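Local atomic coordinates of cell division GTPase FtsZ, diverged (Clostridium botulinum C, PDB entry 3V3T), a protein that belongs to the tubulin/FtsZ superfamily as a divergent, TubZ-like member, with a Rossmann-like GTPase domain joined to a smaller C-terminal domain. Residues A[289-292]-A[293-297]; A[79-82]-A[83-87]. The protein carries 1 engineered substitution. All coordinates share one frame; numbering follows the deposited sequence.

Contact 1 (A[289-292]-A[293-297]); sequences PQKT and TVQMM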
loop_
_atom_site.group_PDB
_atom_site.type_symbol
_atom_site.label_atom_id
_atom_site.label_comp_id
_atom_site.label_asym_id
_atom_site.label_seq_id
_atom_site.Cartn_x
_atom_site.Cartn_y
_atom_site.Cartn_z
ATOM N N PRO A 289 0.351 -12.310 3.806
ATOM C CA PRO A 289 0.880 -11.108 4.475
ATOM C C PRO A 289 2.241 -11.353 5.150
ATOM O O PRO A 289 2.437 -12.385 5.804
ATOM C CB PRO A 289 -0.200 -10.786 5.516
ATOM C CG PRO A 289 -1.462 -11.382 4.914
ATOM C CD PRO A 289 -1.031 -12.622 4.215
ATOM N N GLN A 290 3.153 -10.389 5.009
ATOM C CA GLN A 290 4.570 -10.589 5.348
ATOM C C GLN A 290 4.864 -10.573 6.856
ATOM O O GLN A 290 5.607 -9.719 7.358
ATOM C CB GLN A 290 5.438 -9.557 4.606
ATOM C CG GLN A 290 5.246 -9.570 3.058
ATOM C CD GLN A 290 4.222 -8.544 2.574
ATOM O OE1 GLN A 290 3.114 -8.482 3.097
ATOM N NE2 GLN A 290 4.602 -7.713 1.587
ATOM N N LYS A 291 4.288 -11.539 7.565
ATOM C CA LYS A 291 4.449 -11.661 9.013
ATOM C C LYS A 291 5.916 -11.733 9.468
ATOM O O LYS A 291 6.320 -11.047 10.406
ATOM C CB LYS A 291 3.652 -12.865 9.539
ATOM C CG LYS A 291 2.162 -12.558 9.765
ATOM C CD LYS A 291 1.226 -13.651 9.234
ATOM C CE LYS A 291 -0.236 -13.260 9.415
ATOM N NZ LYS A 291 -0.585 -13.107 10.870
ATOM N N THR A 292 6.705 -12.560 8.798
ATOM C CA THR A 292 8.124 -12.703 9.114
ATOM C C THR A 292 8.878 -11.372 9.065
ATOM O O THR A 292 9.596 -11.035 9.995
ATOM C CB THR A 292 8.807 -13.706 8.148
ATOM O OG1 THR A 292 8.017 -14.891 8.072
ATOM C CG2 THR A 292 10.210 -14.076 8.632
ATOM N N THR A 293 8.723 -10.617 7.980
ATOM C CA THR A 293 9.416 -9.347 7.878
ATOM C C THR A 293 8.970 -8.407 8.982
ATOM O O THR A 293 9.788 -7.698 9.556
ATOM C CB THR A 293 9.142 -8.651 6.553
ATOM O OG1 THR A 293 9.528 -9.511 5.490
ATOM C CG2 THR A 293 9.934 -7.337 6.470
ATOM N N VAL A 294 7.667 -8.388 9.267
ATOM C CA VAL A 294 7.141 -7.501 10.299
ATOM C C VAL A 294 7.673 -7.914 11.661
ATOM O O VAL A 294 8.061 -7.078 12.466
ATOM C CB VAL A 294 5.591 -7.515 10.346
ATOM C CG1 VAL A 294 5.099 -6.773 11.573
ATOM C CG2 VAL A 294 5.006 -6.901 9.088
ATOM N N GLN A 295 7.692 -9.213 11.918
ATOM C CA GLN A 295 8.087 -9.712 13.230
ATOM C C GLN A 295 9.551 -9.428 13.559
ATOM O O GLN A 295 9.943 -9.470 14.722
ATOM C CB GLN A 295 7.771 -11.203 13.368
ATOM C CG GLN A 295 6.276 -11.487 13.522
ATOM C CD GLN A 295 5.930 -12.971 13.417
ATOM O OE1 GLN A 295 4.922 -13.350 12.807
ATOM N NE2 GLN A 295 6.764 -13.817 14.018
ATOM N N MET A 296 10.358 -9.134 12.545
ATOM C CA MET A 296 11.756 -8.799 12.797
ATOM C C MET A 296 11.855 -7.563 13.685
ATOM O O MET A 296 12.802 -7.410 14.452
ATOM C CB MET A 296 12.509 -8.561 11.489
ATOM C CG MET A 296 12.605 -9.786 10.603
ATOM S SD MET A 296 13.912 -9.633 9.374
ATOM C CE MET A 296 15.338 -10.098 10.371
ATOM N N MET A 297 10.871 -6.677 13.582
ATOM C CA MET A 297 10.869 -5.481 14.416
ATOM C C MET A 297 10.950 -5.835 15.903
ATOM O O MET A 297 11.503 -5.073 16.696
ATOM C CB MET A 297 9.649 -4.615 14.121
ATOM C CG MET A 297 9.664 -3.985 12.742
ATOM S SD MET A 297 8.283 -2.848 12.488
ATOM C CE MET A 297 6.863 -3.888 12.817
#
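Gln295 lies back over the turn that begins at Lys291, one helical turn earlier. Its CB is 3.3 Å from Lys291 O, and CG comes closer still, to 3.1 Å from the same oxygen, because chi1 of -73° sets CG beside the backbone N and opposite the carbonyl carbon. From CG the chain runs extended: CD stays near Lys291 O, and at the tip OE1 reaches Lys291 CB at 3.5 Å. The carbonyl end of the amide thus meets the aliphatic root of Lys291, and the two side chains cross at a slant. A long side chain ending in a polar amide suits this exposed side, where it can lie along the helix surface. Lys291 bends away at chi2, and NZ makes a weak, long ion pair with Glu155.

The backbone beneath is the first turn of helix 291-306, the C-terminal helix of the model, with Gln290 at the N-cap position and at the centre of an inverse gamma turn. Gln290 O accepts a hydrogen bond from Val294 N at 3.1 Å. Lys291 O accepts one from Gln295 N at 2.7 Å with a 154° N-H...O angle, whereas the bond from Met296 N to Thr292 O is weak.

Val294 faces inward, and its CG2 sits 3.4 Å from Gln290 O; a compact beta-branched residue fits here, against Trp146 of helix 136-152 and Leu163 of strand 160-165. On another side of the turn, Thr293 OG1 stands 4.2 Å from Gln290 CB and is hydrogen-bonded to Glu239 O. The buried amide of Gln290 leads away from the helix; glutamine offers both an acceptor and a donor, and OE1 is matched by Ser212 OG, NE2 by Ala238 O.

Contact 2 (A[79-82]-A[83-87]); sequences IAQI and MEKFS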
loop_
_atom_site.group_PDB
_atom_site.type_symbol
_atom_site.label_atom_id
_atom_site.label_comp_id
_atom_site.label_asym_id
_atom_site.label_seq_id
_atom_site.Cartn_x
_atom_site.Cartn_y
_atom_site.Cartn_z
ATOM N N ILE A 79 -15.439 8.698 8.610
ATOM C CA ILE A 79 -15.950 7.760 7.628
ATOM C C ILE A 79 -17.015 8.427 6.768
ATOM O O ILE A 79 -17.045 8.232 5.553
ATOM C CB ILE A 79 -16.483 6.471 8.309
ATOM C CG1 ILE A 79 -15.301 5.620 8.797
ATOM C CG2 ILE A 79 -17.343 5.667 7.357
ATOM C CD1 ILE A 79 -15.669 4.586 9.827
ATOM N N ALA A 80 -17.869 9.233 7.396
ATOM C CA ALA A 80 -18.907 9.984 6.678
ATOM C C ALA A 80 -18.342 11.014 5.693
ATOM O O ALA A 80 -18.902 11.220 4.621
ATOM C CB ALA A 80 -19.883 10.661 7.663
ATOM N N GLN A 81 -17.243 11.669 6.059
ATOM C CA GLN A 81 -16.571 12.583 5.141
ATOM C C GLN A 81 -16.228 11.840 3.859
ATOM O O GLN A 81 -16.547 12.288 2.763
ATOM C CB GLN A 81 -15.290 13.142 5.763
ATOM C CG GLN A 81 -15.500 13.976 7.010
ATOM C CD GLN A 81 -16.268 15.244 6.725
ATOM O OE1 GLN A 81 -16.212 15.775 5.617
ATOM N NE2 GLN A 81 -16.997 15.733 7.723
ATOM N N ILE A 82 -15.579 10.692 4.008
ATOM C CA ILE A 82 -15.180 9.892 2.860
ATOM C C ILE A 82 -16.383 9.510 2.013
ATOM O O ILE A 82 -16.352 9.613 0.786
ATOM C CB ILE A 82 -14.451 8.610 3.295
ATOM C CG1 ILE A 82 -13.273 8.959 4.204
ATOM C CG2 ILE A 82 -13.985 7.825 2.072
ATOM C CD1 ILE A 82 -12.558 7.759 4.782
ATOM N N MET A 83 -17.446 9.075 2.679
ATOM C CA MET A 83 -18.618 8.552 1.989
ATOM C C MET A 83 -19.506 9.645 1.415
ATOM O O MET A 83 -20.228 9.421 0.448
ATOM C CB MET A 83 -19.414 7.640 2.918
ATOM C CG MET A 83 -18.623 6.423 3.364
ATOM S SD MET A 83 -17.911 5.589 1.946
ATOM C CE MET A 83 -16.798 4.409 2.721
ATOM N N GLU A 84 -19.458 10.830 2.003
ATOM C CA GLU A 84 -20.240 11.935 1.470
ATOM C C GLU A 84 -19.718 12.281 0.088
ATOM O O GLU A 84 -20.450 12.231 -0.908
ATOM C CB GLU A 84 -20.140 13.164 2.373
ATOM C CG GLU A 84 -20.747 14.417 1.762
ATOM C CD GLU A 84 -20.455 15.667 2.570
ATOM O OE1 GLU A 84 -19.356 16.238 2.403
ATOM O OE2 GLU A 84 -21.327 16.081 3.367
ATOM N N LYS A 85 -18.429 12.605 0.040
ATOM C CA LYS A 85 -17.799 13.120 -1.167
ATOM C C LYS A 85 -17.524 12.034 -2.202
ATOM O O LYS A 85 -17.655 12.265 -3.404
ATOM C CB LYS A 85 -16.499 13.836 -0.795
ATOM C CG LYS A 85 -16.677 14.850 0.329
ATOM C CD LYS A 85 -15.362 15.517 0.696
ATOM C CE LYS A 85 -15.591 16.690 1.634
ATOM N NZ LYS A 85 -14.330 17.437 1.892
ATOM N N PHE A 86 -17.166 10.846 -1.725
ATOM C CA PHE A 86 -16.667 9.779 -2.593
ATOM C C PHE A 86 -17.462 8.491 -2.442
ATOM O O PHE A 86 -16.884 7.407 -2.420
ATOM C CB PHE A 86 -15.181 9.513 -2.308
ATOM C CG PHE A 86 -14.337 10.757 -2.328
ATOM C CD1 PHE A 86 -14.141 11.459 -3.507
ATOM C CD2 PHE A 86 -13.763 11.240 -1.168
ATOM C CE1 PHE A 86 -13.378 12.611 -3.531
ATOM C CE2 PHE A 86 -12.989 12.393 -1.185
ATOM C CZ PHE A 86 -12.797 13.078 -2.364
ATOM N N SER A 87 -18.784 8.619 -2.333
ATOM C CA SER A 87 -19.661 7.465 -2.168
ATOM C C SER A 87 -19.711 6.618 -3.438
ATOM O O SER A 87 -20.064 5.438 -3.398
ATOM C CB SER A 87 -21.081 7.912 -1.792
ATOM O OG SER A 87 -21.796 8.369 -2.927
#
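Met83 packs against Ile79, one turn earlier, with its CG 4.3 Å from Ile79 CG2. A chi1 of -62° places that CG beside the backbone N, where it also comes to 3.2 Å from Ile79 O. The chain bends at chi2 (-51°), which brings CE to a loose 4.5 Å contact with Ile82 CG2. An unbranched, pliable methionine can make this bend at a partly exposed place, while the end of Ile79 leads away, and its side chain packs on Ile110, Leu113, Ala114 and Met117 of helix 101-117.

Gln81 and Lys85 run side by side and point the same way. Lys85, extended beyond CG, carries its methylenes past Gln81 O, and its CE lies 4.1 Å from Gln81 OE1; Gln81 is bent at chi2.

All this belongs to the last turns of helix 75-85 in the GTPase domain of the tubulin/FtsZ family. Met83 N and Glu84 N bond to Ile79 O and Ala80 O, but Lys85 N reaches Gln81 O only weakly at 3.3 Å. Phe86, the first residue to leave helical backbone angles, still gives its N to Ile82 O at 2.9 Å.

The Phe86 ring carries Lys85 CB over the centre of one face, 3.7 Å above its plane. A large aromatic suits this buried exit: it reaches Val8 of strand 7-11 and meets His50 edge-to-face, while Ile82 packs on Ala10 and Leu33.

From the N terminus, the chain first builds strands 7-11 and 31-36, then reaches contact 2 at the end of helix 75-85, just before strand 91-97. Side chains of that helix end, Ile79 and Ile82 among them, pack on helix 101-117 and on the early strands. Contact 1 comes some two hundred residues later, where the chain leaves strand 281-287 and starts helix 291-306; its residues tie that helix to strands 122-129 and 160-165, helix 136-152 and the loop around 238-241. Each contact is local and closes no long loop. They follow in series, neither nesting nor crossing. The centres of contact 1 and contact 2 are about 33 Å apart, on opposite sides of the chain's centre.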